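Local coordinates for inositol-1-monophosphatase (Thermotoga maritima, PDB 2P3V), which removes phosphate from inositol 1-phosphate, fructose 1,6-bisphosphate and several other phosphate esters with the help of magnesium, at the interface of chains A and B. Residues are numbered along the deposited sequence; one frame, centred on the assembly and turned at random. Chains: chain A/B, Inositol-1-monophosphatase.

The interface of chains A and B. Residues chain A 161, 165, 169-172; chain B 35, 152-154, 157, 173.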
loop_
_atom_site.group_PDB
_atom_site.type_symbol
_atom_site.label_atom_id
_atom_site.label_comp_id
_atom_site.label_asym_id
_atom_site.label_seq_id
_atom_site.Cartn_x
_atom_site.Cartn_y
_atom_site.Cartn_z
ATOM N N ILE A 161 -14.190 5.216 29.708
ATOM C CA ILE A 161 -13.127 6.134 29.330
ATOM C C ILE A 161 -12.952 7.135 30.459
ATOM O O ILE A 161 -11.860 7.654 30.700
ATOM C CB ILE A 161 -13.496 6.902 28.060
ATOM C CG1 ILE A 161 -13.570 5.936 26.880
ATOM C CG2 ILE A 161 -12.489 8.011 27.809
ATOM C CD1 ILE A 161 -14.103 6.567 25.613
ATOM N N GLU A 165 -9.176 6.904 31.251
ATOM C CA GLU A 165 -8.359 7.987 30.713
ATOM C C GLU A 165 -7.467 8.605 31.793
ATOM O O GLU A 165 -6.406 9.156 31.499
ATOM C CB GLU A 165 -9.270 9.056 30.092
ATOM C CG GLU A 165 -8.641 9.888 28.970
ATOM C CD GLU A 165 -8.069 9.039 27.837
ATOM O OE1 GLU A 165 -6.995 8.430 28.030
ATOM O OE2 GLU A 165 -8.696 8.976 26.754
ATOM N N ARG A 169 -2.325 6.172 29.094
ATOM C CA ARG A 169 -1.873 7.176 28.140
ATOM C C ARG A 169 -3.052 7.668 27.311
ATOM O O ARG A 169 -3.331 8.865 27.256
ATOM C CB ARG A 169 -0.827 6.597 27.200
ATOM C CG ARG A 169 0.523 6.473 27.820
ATOM C CD ARG A 169 1.532 6.011 26.809
ATOM N NE ARG A 169 2.877 6.071 27.366
ATOM C CZ ARG A 169 3.912 5.414 26.864
ATOM N NH1 ARG A 169 3.747 4.646 25.792
ATOM N NH2 ARG A 169 5.106 5.518 27.436
ATOM N N ARG A 170 -3.739 6.731 26.665
ATOM C CA ARG A 170 -4.888 7.054 25.829
ATOM C C ARG A 170 -5.835 5.868 25.730
ATOM O O ARG A 170 -5.464 4.737 26.022
ATOM C CB ARG A 170 -4.421 7.406 24.412
ATOM C CG ARG A 170 -3.556 8.645 24.292
ATOM C CD ARG A 170 -4.376 9.926 24.382
ATOM N NE ARG A 170 -3.566 11.103 24.069
ATOM C CZ ARG A 170 -2.613 11.578 24.859
ATOM N NH1 ARG A 170 -2.356 10.982 26.011
ATOM N NH2 ARG A 170 -1.910 12.635 24.492
ATOM N N ILE A 171 -7.070 6.124 25.336
ATOM C CA ILE A 171 -7.999 5.026 25.134
ATOM C C ILE A 171 -8.562 5.289 23.753
ATOM O O ILE A 171 -9.075 6.375 23.472
ATOM C CB ILE A 171 -9.122 4.966 26.191
ATOM C CG1 ILE A 171 -8.522 4.719 27.584
ATOM C CG2 ILE A 171 -10.069 3.812 25.868
ATOM C CD1 ILE A 171 -7.796 3.379 27.736
ATOM N N ARG A 172 -8.420 4.291 22.887
ATOM C CA ARG A 172 -8.864 4.374 21.504
ATOM C C ARG A 172 -10.202 3.705 21.223
ATOM O O ARG A 172 -10.577 2.729 21.872
ATOM C CB ARG A 172 -7.817 3.727 20.587
ATOM C CG ARG A 172 -6.446 4.360 20.626
ATOM C CD ARG A 172 -6.464 5.745 20.009
ATOM N NE ARG A 172 -5.201 6.446 20.223
ATOM C CZ ARG A 172 -5.102 7.668 20.736
ATOM N NH1 ARG A 172 -3.910 8.221 20.896
ATOM N NH2 ARG A 172 -6.194 8.338 21.091
ATOM N N LYS B 35 0.873 11.244 29.959
ATOM C CA LYS B 35 -0.060 11.263 28.846
ATOM C C LYS B 35 0.464 12.194 27.753
ATOM O O LYS B 35 -0.040 12.182 26.634
ATOM C CB LYS B 35 -1.441 11.726 29.323
ATOM C CG LYS B 35 -2.094 10.762 30.294
ATOM C CD LYS B 35 -3.465 11.238 30.756
ATOM C CE LYS B 35 -4.536 11.069 29.680
ATOM N NZ LYS B 35 -4.933 9.645 29.476
ATOM N N SER B 152 -8.500 12.515 23.033
ATOM C CA SER B 152 -8.522 11.926 24.368
ATOM C C SER B 152 -8.094 12.923 25.438
ATOM O O SER B 152 -6.929 12.978 25.839
ATOM C CB SER B 152 -7.624 10.684 24.422
ATOM O OG SER B 152 -8.155 9.627 23.637
ATOM N N TYR B 153 -9.060 13.708 25.894
ATOM C CA TYR B 153 -8.835 14.713 26.922
ATOM C C TYR B 153 -9.473 14.208 28.218
ATOM O O TYR B 153 -10.642 13.820 28.233
ATOM C CB TYR B 153 -9.489 16.030 26.496
ATOM C CG TYR B 153 -9.340 16.327 25.016
ATOM C CD1 TYR B 153 -8.088 16.587 24.459
ATOM C CD2 TYR B 153 -10.451 16.320 24.167
ATOM C CE1 TYR B 153 -7.943 16.830 23.093
ATOM C CE2 TYR B 153 -10.319 16.561 22.801
ATOM C CZ TYR B 153 -9.064 16.814 22.271
ATOM O OH TYR B 153 -8.917 17.042 20.924
ATOM N N VAL B 154 -8.705 14.199 29.301
ATOM C CA VAL B 154 -9.240 13.734 30.571
ATOM C C VAL B 154 -10.429 14.611 30.973
ATOM O O VAL B 154 -10.417 15.829 30.772
ATOM C CB VAL B 154 -8.155 13.757 31.672
ATOM C CG1 VAL B 154 -7.648 15.173 31.883
ATOM C CG2 VAL B 154 -8.713 13.177 32.951
ATOM N N THR B 157 -13.600 13.974 27.533
ATOM C CA THR B 157 -13.936 12.856 26.657
ATOM C C THR B 157 -15.080 12.008 27.175
ATOM O O THR B 157 -16.127 11.917 26.533
ATOM C CB THR B 157 -12.731 11.933 26.414
ATOM O OG1 THR B 157 -11.647 12.690 25.867
ATOM C CG2 THR B 157 -13.103 10.849 25.423
ATOM N N ILE B 173 -12.315 7.656 18.170
ATOM C CA ILE B 173 -11.163 8.292 18.812
ATOM C C ILE B 173 -9.966 7.556 18.195
ATOM O O ILE B 173 -9.527 6.506 18.690
ATOM C CB ILE B 173 -11.174 8.114 20.354
ATOM C CG1 ILE B 173 -12.481 8.666 20.937
ATOM C CG2 ILE B 173 -9.994 8.854 20.971
ATOM C CD1 ILE B 173 -12.620 8.477 22.440
#
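B:Lys35 and A:Arg170 cross at a slant, each side chain reaching a backbone carbonyl of the opposite chain. The guanidinium of A:Arg170 comes end-on, NH1 and NH2 both donating to the carbonyl oxygen of B:Lys35; NH1 lies on a lone pair of that O at 2.7 Å, while NH2 approaches nearly along the C=O axis. A:Arg170 NH1 also donates to A:Arg169 O (2.6 Å), which lies in the guanidinium plane although NH1 stands above the carbonyl plane, so the group is held against rotation. From the opposite face of that carbonyl comes B:Lys35 NZ, 2.8 Å from A:Arg169 O. Bends at chi3 and chi4 (75° and 73°) curl the lysine so that B:Lys35 NZ, the ammonium nitrogen, also donates to A:Glu165 O and forms a salt bridge with A:Glu165 OE1 (2.8 Å), on the anti side and tilted 33° out of the carboxylate plane. This carboxylate may offset the like charges of B:Lys35 NZ and A:Arg170 NH1, 4.5 Å apart. An alanine in place of A:Arg170 would probably leave B:Lys35 O without the two donors that A:Arg170 supplies and uncover B:Ser152 CB, against which A:Arg170 CD packs at 3.3 Å. Beyond the polar cluster, A:Ile161 meets B:Ile173 tip to tip (CD1 to CD1, 4.0 Å) and B:Thr157 CG2 at about a right angle. Within the homotetramer, this patch of a two-fold interface joins A helix 157-164, the following loop and strand 170-172 to B loops and the start of B helix 156-164.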